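Local coordinates for probable ABC transporter extracellular-binding protein yckB (Bacillus subtilis, PDB 2IEE) that probably captures a solute outside the cell and delivers it to a membrane ABC transporter, as a lipoprotein of the bacterial solute-binding protein 3 family, at residues A26-L31 / A87-D92; P106-Y111 / N207-V212; I115-D120 / D193-I198; S122-L127 / T197-I202. All blocks are in the same frame, centred on the assembly; numbering follows the deposited sequence.

Contact 1: residues A26-L31 / A87-D92; sequences ATSGTL and AANDID
Ala26 and Ala87 form a parallel bridge, their CA atoms 4.5 Å apart, and this is where the two backbones come nearest, CA to CA. The carbonyl O of Ala26 accepts the backbone N-H of Ala88 at 2.8 Å; the bond is nearly straight, 174° at the hydrogen. The methyl groups of Ala26 and Ala87 lie on the same face of the sheet, CB to CB 4.4 Å, and Met75 of helix 75-81 packs against both. One residue further on, a side chain takes over from the backbone: Thr27 OG1 donates to the carbonyl O of Ala88 at 2.8 Å, arriving almost in line with the C=O. With OG1 anti to the backbone N (chi1 -171°), the hydroxyl reaches this carbonyl, and it is also hydrogen-bonded to Ser35 OG, so a buried oxygen is gripped from two parts of the chain.

Beyond Thr27 the segments are no longer paired. The Asn89 side chain lies near Ser28 and crosses that of Leu31 at about a right angle. At the far, partly exposed end, Leu31 CD1 lies 3.9 Å from Asp90 CB. The carboxylate of Asp90 is engaged in a salt bridge with Lys108.

Strand 22-27 is the middle of a three-stranded parallel sheet, with 64-69 and 86-87 beside it. Adjacent parallel strands ending together and passing into loops at their C-terminal ends are characteristic of the alpha/beta lobes of periplasmic-binding-protein folds, whose ligand clefts such loops commonly line.

Contact 2: residues P106-Y111 / N207-V212; sequences PYKYSY and NKQALV
Pro106 lies beside Lys208, the two side chains pointing the same way, with CG of the proline 3.7 Å from CD of the lysine. The backbone N of Tyr107 donates to Gln209 O at 3.0 Å. The Tyr107 ring lies against the opposing backbone: Ala210 CA sits over one face, 4.0 Å from the centroid and 21° off the normal, a CH-pi contact. Its hydroxyl is hydrogen-bonded to Glu50.

The Lys108 chain bends at chi4 (67°), which places NZ 2.7 Å from Gln209 OE1 as a hydrogen-bond donor well above the amide's carbonyl plane. NZ also forms a salt bridge with Asp90, while Gln209 NE2 bonds to Asn207 OD1 and Asp92, so charge and amide are held in one connected polar network. In the backbone, Lys108 O accepts Gln209 N.

Tyr109 and Lys208 form a non-hydrogen-bonded pair, their side chains side by side. Ser110 pairs with Asn207 through two bonds, Ser110 N to Asn207 O and Asn207 N to Ser110 O, both 2.9 Å, and Tyr111 CA lies 3.7 Å from Asn207 ND2.

Strands 108-111 and 207-209 run antiparallel, 152° between their directions. Two neighbouring strands connecting the lobes are consistent with the hinge of a type II periplasmic-binding-protein fold.

Contact 3: residues I115-D120 / D193-I198; sequences IVRKDD and DLNITI
Asn195 reaches across to residues 117-119, where the chain turns away after strand 108-116. Its CG stands anti to the backbone N (chi1 176°). From CB the side chain extends to the amide carbon CG, 3.7 Å from the backbone N of Lys118 and 3.8 Å from Asp119 OD1. At the tip the two branches divide the work. OD1 accepts the backbone N-H of Asp119 at 2.9 Å, in the carbonyl plane on a lone pair, and the CB of Lys118 also lies close to it. ND2 passes the aliphatic part of Arg117, 3.5 Å from its CG, and donates a weak hydrogen bond to Asp119 OD1 at 3.2 Å; the carboxylate and amide planes are turned 76° apart. ND2 has a further weak bond to Ala170 O. The backbone of Asn195, at the centre of an inverse gamma turn, adds a weak bond from Lys118 N to its O.

Beyond this turn the segments become regular antiparallel strands. Val116 and Thr197 exchange two backbone bonds, N to O, each 2.9 Å. Ile115 and Ile198 follow as a non-hydrogen-bonded pair, joined by CG1 to CG1, and Ile115 CG2 meets Ile196 CB at 4.0 Å.

The residues of this pairing are divided between the two faces of the mixed sheet. Ile115 and Ile198 face helix 181-190, and Leu166 of helix 162-171 packs on Ile115, Leu194 and Ile196. Val116 and Thr197 point to the other face, against Leu121, while Arg117 NH1 bonds to Val169 O and NH2 forms a salt bridge with Asp175 just before strand 176-180.

Contact 4: residues S122-L127 / T197-I202; sequences SGIKTL and TIHPDI
The imidazole of His199 meets Ile124 at its edge and carries Ile202 on one face. Ile202 CD1 stands 4.0 Å above the ring plane, over the centre. In the plane of the ring, NE2 donates to the carbonyl O of Ile124 at 2.7 Å; seen from that carbonyl, the donor lies 49° out of its plane. Also at the edge, ND1 accepts the backbone N-H of Asp201 at 2.9 Å, with an angle of 164° at the hydrogen. One nitrogen thus donates and the other accepts, which fixes the ring's rotation and is consistent with a neutral imidazole protonated at NE2. CG anti to the backbone N (chi1 -167°) starts the side chain toward the 122-127 loop.

The two branches of Ile202 divide between different partners. CD1 touches Ile124 CG2 at 3.6 Å, the two side chains crossing at about a right angle, whereas CG2 meets Leu127 CD2 at 3.7 Å.

The 122-127 loop leads from strand 108-116 toward strand 134-136, and here it is tied to the beginning of strand 197-214. Ile124 packs on Val116 and Leu130, Leu127 touches Tyr150 and Gln259, and the backbone of His199 bonds to Ala114 of strand 108-116.

In the fold
Contacts 1 and 2 adjoin near the middle of the molecule, their centres 11 Å apart, and two polar links, through Lys108 and Gln209, join them. Contacts 3 and 4 form a second cluster, 10 Å apart between centres, sharing Thr197 and Ile198 and probably joined by a hydrogen bond from Arg117 N to Ser122 OG. Strands 108-116 and 197-214 span the distance between contacts 2 and 3, about 28 Å between centres, in opposite directions. Contacts 2 and 4 both use strand 197-214; their centres are 24 Å apart, their nearest atoms about 5 Å. Contacts 1 and 3 come no nearer than about 16 Å between nearest atoms, consistent with separate lobes.

Contact 1: residues A26-L31 / A87-D92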
loop_
_atom_site.group_PDB
_atom_site.type_symbol
_atom_site.label_atom_id
_atom_site.label_comp_id
_atom_site.label_asym_id
_atom_site.label_seq_id
_atom_site.Cartn_x
_atom_site.Cartn_y
_atom_site.Cartn_z
ATOM N N ALA A 26 -11.787 -1.943 10.100
ATOM C CA ALA A 26 -11.870 -2.877 8.991
ATOM C C ALA A 26 -10.555 -2.884 8.226
ATOM O O ALA A 26 -9.906 -1.847 8.064
ATOM C CB ALA A 26 -13.013 -2.491 8.053
ATOM N N THR A 27 -10.170 -4.069 7.770
ATOM C CA THR A 27 -8.953 -4.256 6.998
ATOM C C THR A 27 -9.129 -5.584 6.268
ATOM O O THR A 27 -9.951 -6.411 6.671
ATOM C CB THR A 27 -7.706 -4.303 7.903
ATOM O OG1 THR A 27 -6.529 -4.265 7.090
ATOM C CG2 THR A 27 -7.698 -5.569 8.744
ATOM N N SER A 28 -8.368 -5.791 5.199
ATOM C CA SER A 28 -8.504 -7.009 4.419
ATOM C C SER A 28 -7.654 -8.185 4.881
ATOM O O SER A 28 -8.130 -9.316 4.934
ATOM C CB SER A 28 -8.201 -6.717 2.949
ATOM O OG SER A 28 -6.849 -6.340 2.769
ATOM N N GLY A 29 -6.395 -7.925 5.208
ATOM C CA GLY A 29 -5.524 -9.005 5.624
ATOM C C GLY A 29 -5.002 -9.748 4.405
ATOM O O GLY A 29 -4.466 -10.852 4.520
ATOM N N THR A 30 -5.156 -9.145 3.229
ATOM C CA THR A 30 -4.686 -9.768 1.992
ATOM C C THR A 30 -3.727 -8.857 1.225
ATOM O O THR A 30 -3.559 -9.008 0.016
ATOM C CB THR A 30 -5.870 -10.127 1.057
ATOM O OG1 THR A 30 -6.593 -8.937 0.719
ATOM C CG2 THR A 30 -6.817 -11.107 1.740
ATOM N N LEU A 31 -3.100 -7.919 1.932
ATOM C CA LEU A 31 -2.172 -6.972 1.313
ATOM C C LEU A 31 -0.789 -6.956 1.964
ATOM O O LEU A 31 -0.448 -6.024 2.698
ATOM C CB LEU A 31 -2.757 -5.554 1.362
ATOM C CG LEU A 31 -4.112 -5.311 0.687
ATOM C CD1 LEU A 31 -4.579 -3.890 0.975
ATOM C CD2 LEU A 31 -3.990 -5.548 -0.812
ATOM N N ALA A 87 -11.587 2.356 8.629
ATOM C CA ALA A 87 -11.103 1.359 7.685
ATOM C C ALA A 87 -9.631 1.652 7.390
ATOM O O ALA A 87 -9.261 2.792 7.089
ATOM C CB ALA A 87 -11.918 1.413 6.403
ATOM N N ALA A 88 -8.799 0.622 7.502
ATOM C CA ALA A 88 -7.365 0.746 7.250
ATOM C C ALA A 88 -7.006 -0.328 6.235
ATOM O O ALA A 88 -6.830 -1.494 6.585
ATOM C CB ALA A 88 -6.584 0.532 8.540
ATOM N N ASN A 89 -6.896 0.059 4.973
ATOM C CA ASN A 89 -6.603 -0.923 3.949
ATOM C C ASN A 89 -5.901 -0.314 2.748
ATOM O O ASN A 89 -6.382 -0.435 1.625
ATOM C CB ASN A 89 -7.910 -1.588 3.500
ATOM C CG ASN A 89 -7.679 -2.903 2.769
ATOM O OD1 ASN A 89 -8.354 -3.203 1.784
ATOM N ND2 ASN A 89 -6.732 -3.701 3.262
ATOM N N ASP A 90 -4.780 0.358 2.987
ATOM C CA ASP A 90 -4.006 0.950 1.904
ATOM C C ASP A 90 -4.883 1.826 0.999
ATOM O O ASP A 90 -4.715 1.843 -0.221
ATOM C CB ASP A 90 -3.365 -0.184 1.092
ATOM C CG ASP A 90 -2.104 0.247 0.375
ATOM O OD1 ASP A 90 -1.214 0.837 1.029
ATOM O OD2 ASP A 90 -1.998 -0.020 -0.840
ATOM N N ILE A 91 -5.809 2.562 1.602
ATOM C CA ILE A 91 -6.713 3.413 0.844
ATOM C C ILE A 91 -6.101 4.781 0.554
ATOM O O ILE A 91 -5.721 5.511 1.469
ATOM C CB ILE A 91 -8.037 3.585 1.602
ATOM C CG1 ILE A 91 -8.611 2.204 1.927
ATOM C CG2 ILE A 91 -9.019 4.381 0.763
ATOM C CD1 ILE A 91 -9.823 2.228 2.822
ATOM N N ASP A 92 -6.013 5.124 -0.728
ATOM C CA ASP A 92 -5.423 6.394 -1.123
ATOM C C ASP A 92 -6.269 7.585 -0.709
ATOM O O ASP A 92 -7.500 7.511 -0.641
ATOM C CB ASP A 92 -5.209 6.462 -2.642
ATOM C CG ASP A 92 -4.332 5.336 -3.172
ATOM O OD1 ASP A 92 -3.355 4.957 -2.492
ATOM O OD2 ASP A 92 -4.615 4.840 -4.285
#

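Contact 2: residues P106-Y111 / N207-V212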
loop_
_atom_site.group_PDB
_atom_site.type_symbol
_atom_site.label_atom_id
_atom_site.label_comp_id
_atom_site.label_asym_id
_atom_site.label_seq_id
_atom_site.Cartn_x
_atom_site.Cartn_y
_atom_site.Cartn_z
ATOM N N PRO A 106 -1.643 11.292 6.564
ATOM C CA PRO A 106 -1.107 10.104 5.893
ATOM C C PRO A 106 0.052 9.452 6.649
ATOM O O PRO A 106 0.805 10.132 7.342
ATOM C CB PRO A 106 -0.656 10.638 4.532
ATOM C CG PRO A 106 -1.410 11.956 4.373
ATOM C CD PRO A 106 -1.392 12.506 5.771
ATOM N N TYR A 107 0.180 8.133 6.525
ATOM C CA TYR A 107 1.283 7.428 7.164
ATOM C C TYR A 107 2.094 6.593 6.167
ATOM O O TYR A 107 2.939 5.782 6.552
ATOM C CB TYR A 107 0.808 6.574 8.350
ATOM C CG TYR A 107 -0.532 5.890 8.211
ATOM C CD1 TYR A 107 -0.706 4.815 7.349
ATOM C CD2 TYR A 107 -1.611 6.277 9.005
ATOM C CE1 TYR A 107 -1.917 4.134 7.283
ATOM C CE2 TYR A 107 -2.831 5.601 8.949
ATOM C CZ TYR A 107 -2.975 4.530 8.086
ATOM O OH TYR A 107 -4.164 3.840 8.025
ATOM N N LYS A 108 1.833 6.805 4.882
ATOM C CA LYS A 108 2.568 6.129 3.818
ATOM C C LYS A 108 2.469 6.929 2.527
ATOM O O LYS A 108 1.386 7.344 2.123
ATOM C CB LYS A 108 2.059 4.699 3.579
ATOM C CG LYS A 108 2.835 3.968 2.476
ATOM C CD LYS A 108 2.774 2.442 2.604
ATOM C CE LYS A 108 1.436 1.873 2.155
ATOM N NZ LYS A 108 1.209 2.047 0.697
ATOM N N TYR A 109 3.618 7.151 1.898
ATOM C CA TYR A 109 3.691 7.879 0.642
ATOM C C TYR A 109 4.439 6.978 -0.331
ATOM O O TYR A 109 5.447 6.370 0.025
ATOM C CB TYR A 109 4.457 9.193 0.822
ATOM C CG TYR A 109 3.846 10.132 1.839
ATOM C CD1 TYR A 109 3.943 9.874 3.204
ATOM C CD2 TYR A 109 3.173 11.284 1.432
ATOM C CE1 TYR A 109 3.388 10.744 4.143
ATOM C CE2 TYR A 109 2.611 12.162 2.364
ATOM C CZ TYR A 109 2.725 11.884 3.713
ATOM O OH TYR A 109 2.178 12.744 4.633
ATOM N N SER A 110 3.945 6.883 -1.555
ATOM C CA SER A 110 4.591 6.035 -2.533
ATOM C C SER A 110 4.232 6.499 -3.936
ATOM O O SER A 110 3.653 7.573 -4.124
ATOM C CB SER A 110 4.155 4.581 -2.319
ATOM O OG SER A 110 4.918 3.687 -3.115
ATOM N N TYR A 111 4.606 5.683 -4.910
ATOM C CA TYR A 111 4.344 5.936 -6.319
ATOM C C TYR A 111 4.659 4.638 -7.071
ATOM O O TYR A 111 5.287 3.737 -6.518
ATOM C CB TYR A 111 5.211 7.098 -6.831
ATOM C CG TYR A 111 6.681 6.974 -6.519
ATOM C CD1 TYR A 111 7.503 6.118 -7.244
ATOM C CD2 TYR A 111 7.249 7.710 -5.484
ATOM C CE1 TYR A 111 8.864 5.996 -6.945
ATOM C CE2 TYR A 111 8.601 7.595 -5.173
ATOM C CZ TYR A 111 9.402 6.739 -5.904
ATOM O OH TYR A 111 10.740 6.638 -5.586
ATOM N N ASN A 207 1.040 8.697 -4.659
ATOM C CA ASN A 207 -0.112 8.363 -3.833
ATOM C C ASN A 207 0.261 8.304 -2.359
ATOM O O ASN A 207 1.437 8.173 -2.011
ATOM C CB ASN A 207 -0.698 7.010 -4.280
ATOM C CG ASN A 207 0.327 5.865 -4.225
ATOM O OD1 ASN A 207 0.676 5.364 -3.150
ATOM N ND2 ASN A 207 0.807 5.453 -5.388
ATOM N N LYS A 208 -0.746 8.421 -1.500
ATOM C CA LYS A 208 -0.556 8.364 -0.058
ATOM C C LYS A 208 -1.765 7.696 0.576
ATOM O O LYS A 208 -2.887 7.812 0.071
ATOM C CB LYS A 208 -0.357 9.768 0.523
ATOM C CG LYS A 208 -1.477 10.767 0.252
ATOM C CD LYS A 208 -1.040 12.165 0.698
ATOM C CE LYS A 208 -2.032 13.250 0.295
ATOM N NZ LYS A 208 -1.540 14.605 0.696
ATOM N N GLN A 209 -1.533 6.986 1.677
ATOM C CA GLN A 209 -2.601 6.280 2.375
ATOM C C GLN A 209 -2.780 6.764 3.811
ATOM O O GLN A 209 -1.832 7.212 4.467
ATOM C CB GLN A 209 -2.328 4.772 2.378
ATOM C CG GLN A 209 -2.219 4.148 1.003
ATOM C CD GLN A 209 -0.980 4.596 0.258
ATOM O OE1 GLN A 209 0.129 4.494 0.772
ATOM N NE2 GLN A 209 -1.163 5.084 -0.963
ATOM N N ALA A 210 -4.009 6.660 4.300
ATOM C CA ALA A 210 -4.327 7.101 5.649
ATOM C C ALA A 210 -5.535 6.348 6.168
ATOM O O ALA A 210 -6.179 5.607 5.422
ATOM C CB ALA A 210 -4.617 8.610 5.649
ATOM N N LEU A 211 -5.846 6.549 7.445
ATOM C CA LEU A 211 -6.991 5.899 8.062
ATOM C C LEU A 211 -8.283 6.584 7.617
ATOM O O LEU A 211 -8.380 7.815 7.619
ATOM C CB LEU A 211 -6.877 5.962 9.583
ATOM C CG LEU A 211 -7.947 5.167 10.333
ATOM C CD1 LEU A 211 -7.700 3.664 10.147
ATOM C CD2 LEU A 211 -7.920 5.550 11.812
ATOM N N VAL A 212 -9.273 5.783 7.248
ATOM C CA VAL A 212 -10.551 6.311 6.781
ATOM C C VAL A 212 -11.654 6.193 7.829
ATOM O O VAL A 212 -11.880 5.122 8.394
ATOM C CB VAL A 212 -11.026 5.567 5.511
ATOM C CG1 VAL A 212 -12.193 6.303 4.888
ATOM C CG2 VAL A 212 -9.876 5.431 4.516
#

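Contact 3: residues I115-D120 / D193-I198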
loop_
_atom_site.group_PDB
_atom_site.type_symbol
_atom_site.label_atom_id
_atom_site.label_comp_id
_atom_site.label_asym_id
_atom_site.label_seq_id
_atom_site.Cartn_x
_atom_site.Cartn_y
_atom_site.Cartn_z
ATOM N N ILE A 115 9.737 -2.860 -12.920
ATOM C CA ILE A 115 10.836 -3.787 -12.756
ATOM C C ILE A 115 11.144 -4.272 -14.165
ATOM O O ILE A 115 10.251 -4.701 -14.895
ATOM C CB ILE A 115 10.463 -4.973 -11.857
ATOM C CG1 ILE A 115 10.688 -4.591 -10.395
ATOM C CG2 ILE A 115 11.298 -6.200 -12.228
ATOM C CD1 ILE A 115 10.251 -5.663 -9.415
ATOM N N VAL A 116 12.410 -4.166 -14.543
ATOM C CA VAL A 116 12.871 -4.571 -15.865
ATOM C C VAL A 116 14.142 -5.392 -15.661
ATOM O O VAL A 116 14.556 -5.601 -14.522
ATOM C CB VAL A 116 13.189 -3.327 -16.732
ATOM C CG1 VAL A 116 11.912 -2.524 -16.982
ATOM C CG2 VAL A 116 14.217 -2.440 -16.026
ATOM N N ARG A 117 14.751 -5.866 -16.746
ATOM C CA ARG A 117 15.983 -6.636 -16.626
ATOM C C ARG A 117 17.128 -5.751 -16.141
ATOM O O ARG A 117 17.216 -4.582 -16.506
ATOM C CB ARG A 117 16.362 -7.267 -17.970
ATOM C CG ARG A 117 15.613 -8.555 -18.275
ATOM C CD ARG A 117 15.996 -9.098 -19.641
ATOM N NE ARG A 117 15.392 -8.330 -20.725
ATOM C CZ ARG A 117 14.086 -8.318 -20.991
ATOM N NH1 ARG A 117 13.247 -9.031 -20.245
ATOM N NH2 ARG A 117 13.617 -7.611 -22.013
ATOM N N LYS A 118 18.003 -6.315 -15.312
ATOM C CA LYS A 118 19.142 -5.568 -14.789
ATOM C C LYS A 118 20.200 -5.314 -15.864
ATOM O O LYS A 118 20.823 -4.248 -15.884
ATOM C CB LYS A 118 19.784 -6.317 -13.615
ATOM C CG LYS A 118 20.966 -5.565 -12.978
ATOM C CD LYS A 118 21.666 -6.387 -11.904
ATOM C CE LYS A 118 20.739 -6.687 -10.734
ATOM N NZ LYS A 118 21.384 -7.589 -9.741
ATOM N N ASP A 119 20.398 -6.279 -16.762
ATOM C CA ASP A 119 21.415 -6.127 -17.803
ATOM C C ASP A 119 21.107 -5.141 -18.930
ATOM O O ASP A 119 22.007 -4.445 -19.385
ATOM C CB ASP A 119 21.793 -7.489 -18.399
ATOM C CG ASP A 119 20.622 -8.205 -19.039
ATOM O OD1 ASP A 119 19.493 -7.666 -19.046
ATOM O OD2 ASP A 119 20.838 -9.324 -19.544
ATOM N N ASP A 120 19.862 -5.070 -19.395
ATOM C CA ASP A 120 19.543 -4.116 -20.464
ATOM C C ASP A 120 18.300 -3.268 -20.196
ATOM O O ASP A 120 17.806 -2.572 -21.088
ATOM C CB ASP A 120 19.391 -4.833 -21.811
ATOM C CG ASP A 120 18.319 -5.916 -21.793
ATOM O OD1 ASP A 120 17.483 -5.934 -20.868
ATOM O OD2 ASP A 120 18.312 -6.749 -22.725
ATOM N N ASP A 193 19.856 -12.026 -6.688
ATOM C CA ASP A 193 20.710 -12.635 -7.705
ATOM C C ASP A 193 20.038 -12.728 -9.074
ATOM O O ASP A 193 20.679 -13.098 -10.058
ATOM C CB ASP A 193 21.101 -14.038 -7.252
ATOM C CG ASP A 193 19.892 -14.939 -7.066
ATOM O OD1 ASP A 193 18.872 -14.458 -6.519
ATOM O OD2 ASP A 193 19.967 -16.123 -7.458
ATOM N N LEU A 194 18.754 -12.395 -9.127
ATOM C CA LEU A 194 17.984 -12.472 -10.365
ATOM C C LEU A 194 18.278 -11.283 -11.271
ATOM O O LEU A 194 18.626 -10.201 -10.793
ATOM C CB LEU A 194 16.494 -12.525 -10.024
ATOM C CG LEU A 194 15.583 -13.478 -10.794
ATOM C CD1 LEU A 194 16.222 -14.868 -10.912
ATOM C CD2 LEU A 194 14.251 -13.563 -10.069
ATOM N N ASN A 195 18.147 -11.478 -12.579
ATOM C CA ASN A 195 18.406 -10.397 -13.522
ATOM C C ASN A 195 17.220 -9.445 -13.616
ATOM O O ASN A 195 16.559 -9.359 -14.646
ATOM C CB ASN A 195 18.741 -10.953 -14.908
ATOM C CG ASN A 195 18.929 -9.854 -15.944
ATOM O OD1 ASN A 195 19.478 -8.792 -15.651
ATOM N ND2 ASN A 195 18.485 -10.113 -17.165
ATOM N N ILE A 196 16.959 -8.739 -12.520
ATOM C CA ILE A 196 15.871 -7.774 -12.451
ATOM C C ILE A 196 16.317 -6.581 -11.616
ATOM O O ILE A 196 17.245 -6.675 -10.814
ATOM C CB ILE A 196 14.605 -8.359 -11.771
ATOM C CG1 ILE A 196 14.918 -8.714 -10.315
ATOM C CG2 ILE A 196 14.105 -9.573 -12.540
ATOM C CD1 ILE A 196 13.709 -9.174 -9.512
ATOM N N THR A 197 15.645 -5.459 -11.806
ATOM C CA THR A 197 15.952 -4.258 -11.052
ATOM C C THR A 197 14.796 -3.303 -11.273
ATOM O O THR A 197 13.974 -3.512 -12.164
ATOM C CB THR A 197 17.251 -3.591 -11.552
ATOM O OG1 THR A 197 17.554 -2.454 -10.733
ATOM C CG2 THR A 197 17.085 -3.136 -12.999
ATOM N N ILE A 198 14.721 -2.268 -10.449
ATOM C CA ILE A 198 13.679 -1.266 -10.583
ATOM C C ILE A 198 14.256 -0.236 -11.540
ATOM O O ILE A 198 15.378 0.227 -11.344
ATOM C CB ILE A 198 13.363 -0.609 -9.224
ATOM C CG1 ILE A 198 12.762 -1.663 -8.285
ATOM C CG2 ILE A 198 12.424 0.572 -9.420
ATOM C CD1 ILE A 198 12.364 -1.156 -6.912
#

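Contact 4: residues S122-L127 / T197-I202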
loop_
_atom_site.group_PDB
_atom_site.type_symbol
_atom_site.label_atom_id
_atom_site.label_comp_id
_atom_site.label_asym_id
_atom_site.label_seq_id
_atom_site.Cartn_x
_atom_site.Cartn_y
_atom_site.Cartn_z
ATOM N N SER A 122 15.485 -3.996 -20.176
ATOM C CA SER A 122 14.449 -4.402 -21.123
ATOM C C SER A 122 14.253 -3.413 -22.279
ATOM O O SER A 122 13.162 -3.319 -22.846
ATOM C CB SER A 122 13.114 -4.612 -20.388
ATOM O OG SER A 122 13.248 -5.566 -19.339
ATOM N N GLY A 123 15.311 -2.682 -22.620
ATOM C CA GLY A 123 15.244 -1.726 -23.715
ATOM C C GLY A 123 14.289 -0.576 -23.463
ATOM O O GLY A 123 13.815 0.076 -24.396
ATOM N N ILE A 124 14.011 -0.323 -22.191
ATOM C CA ILE A 124 13.094 0.739 -21.803
ATOM C C ILE A 124 13.826 1.940 -21.204
ATOM O O ILE A 124 14.673 1.776 -20.320
ATOM C CB ILE A 124 12.068 0.196 -20.780
ATOM C CG1 ILE A 124 11.243 -0.920 -21.432
ATOM C CG2 ILE A 124 11.182 1.329 -20.264
ATOM C CD1 ILE A 124 10.353 -1.708 -20.476
ATOM N N LYS A 125 13.505 3.139 -21.692
ATOM C CA LYS A 125 14.114 4.364 -21.177
ATOM C C LYS A 125 13.078 5.231 -20.453
ATOM O O LYS A 125 13.360 5.809 -19.399
ATOM C CB LYS A 125 14.764 5.173 -22.308
ATOM C CG LYS A 125 16.087 4.601 -22.819
ATOM C CD LYS A 125 16.728 5.533 -23.844
ATOM C CE LYS A 125 18.019 4.948 -24.426
ATOM N NZ LYS A 125 19.112 4.763 -23.419
ATOM N N THR A 126 11.884 5.326 -21.029
ATOM C CA THR A 126 10.803 6.116 -20.436
ATOM C C THR A 126 9.512 5.311 -20.582
ATOM O O THR A 126 9.500 4.263 -21.235
ATOM C CB THR A 126 10.614 7.491 -21.153
ATOM O OG1 THR A 126 10.279 7.277 -22.529
ATOM C CG2 THR A 126 11.885 8.333 -21.074
ATOM N N LEU A 127 8.426 5.796 -19.992
ATOM C CA LEU A 127 7.151 5.090 -20.088
ATOM C C LEU A 127 6.753 4.873 -21.541
ATOM O O LEU A 127 6.169 3.848 -21.889
ATOM C CB LEU A 127 6.058 5.871 -19.359
ATOM C CG LEU A 127 6.006 5.667 -17.844
ATOM C CD1 LEU A 127 5.017 6.644 -17.233
ATOM C CD2 LEU A 127 5.611 4.216 -17.534
ATOM N N THR A 197 15.645 -5.459 -11.806
ATOM C CA THR A 197 15.952 -4.258 -11.052
ATOM C C THR A 197 14.796 -3.303 -11.273
ATOM O O THR A 197 13.974 -3.512 -12.164
ATOM C CB THR A 197 17.251 -3.591 -11.552
ATOM O OG1 THR A 197 17.554 -2.454 -10.733
ATOM C CG2 THR A 197 17.085 -3.136 -12.999
ATOM N N ILE A 198 14.721 -2.268 -10.449
ATOM C CA ILE A 198 13.679 -1.266 -10.583
ATOM C C ILE A 198 14.256 -0.236 -11.540
ATOM O O ILE A 198 15.378 0.227 -11.344
ATOM C CB ILE A 198 13.363 -0.609 -9.224
ATOM C CG1 ILE A 198 12.762 -1.663 -8.285
ATOM C CG2 ILE A 198 12.424 0.572 -9.420
ATOM C CD1 ILE A 198 12.364 -1.156 -6.912
ATOM N N HIS A 199 13.516 0.102 -12.590
ATOM C CA HIS A 199 14.014 1.080 -13.557
ATOM C C HIS A 199 14.294 2.396 -12.834
ATOM O O HIS A 199 13.439 2.915 -12.127
ATOM C CB HIS A 199 12.999 1.297 -14.681
ATOM C CG HIS A 199 13.555 2.041 -15.853
ATOM N ND1 HIS A 199 13.895 3.374 -15.796
ATOM C CD2 HIS A 199 13.865 1.627 -17.105
ATOM C CE1 HIS A 199 14.390 3.752 -16.962
ATOM N NE2 HIS A 199 14.383 2.711 -17.774
ATOM N N PRO A 200 15.501 2.953 -13.013
ATOM C CA PRO A 200 15.907 4.205 -12.372
ATOM C C PRO A 200 15.201 5.498 -12.765
ATOM O O PRO A 200 15.238 6.460 -12.005
ATOM C CB PRO A 200 17.408 4.267 -12.662
ATOM C CG PRO A 200 17.508 3.611 -14.011
ATOM C CD PRO A 200 16.587 2.413 -13.851
ATOM N N ASP A 201 14.548 5.547 -13.920
ATOM C CA ASP A 201 13.908 6.802 -14.314
ATOM C C ASP A 201 12.387 6.849 -14.340
ATOM O O ASP A 201 11.796 7.930 -14.312
ATOM C CB ASP A 201 14.462 7.252 -15.668
ATOM C CG ASP A 201 15.968 7.413 -15.642
ATOM O OD1 ASP A 201 16.469 8.104 -14.732
ATOM O OD2 ASP A 201 16.651 6.844 -16.519
ATOM N N ILE A 202 11.747 5.689 -14.380
ATOM C CA ILE A 202 10.297 5.646 -14.425
ATOM C C ILE A 202 9.649 5.723 -13.045
ATOM O O ILE A 202 9.858 4.860 -12.196
ATOM C CB ILE A 202 9.825 4.372 -15.160
ATOM C CG1 ILE A 202 10.232 4.459 -16.638
ATOM C CG2 ILE A 202 8.323 4.199 -15.018
ATOM C CD1 ILE A 202 10.029 3.168 -17.422
#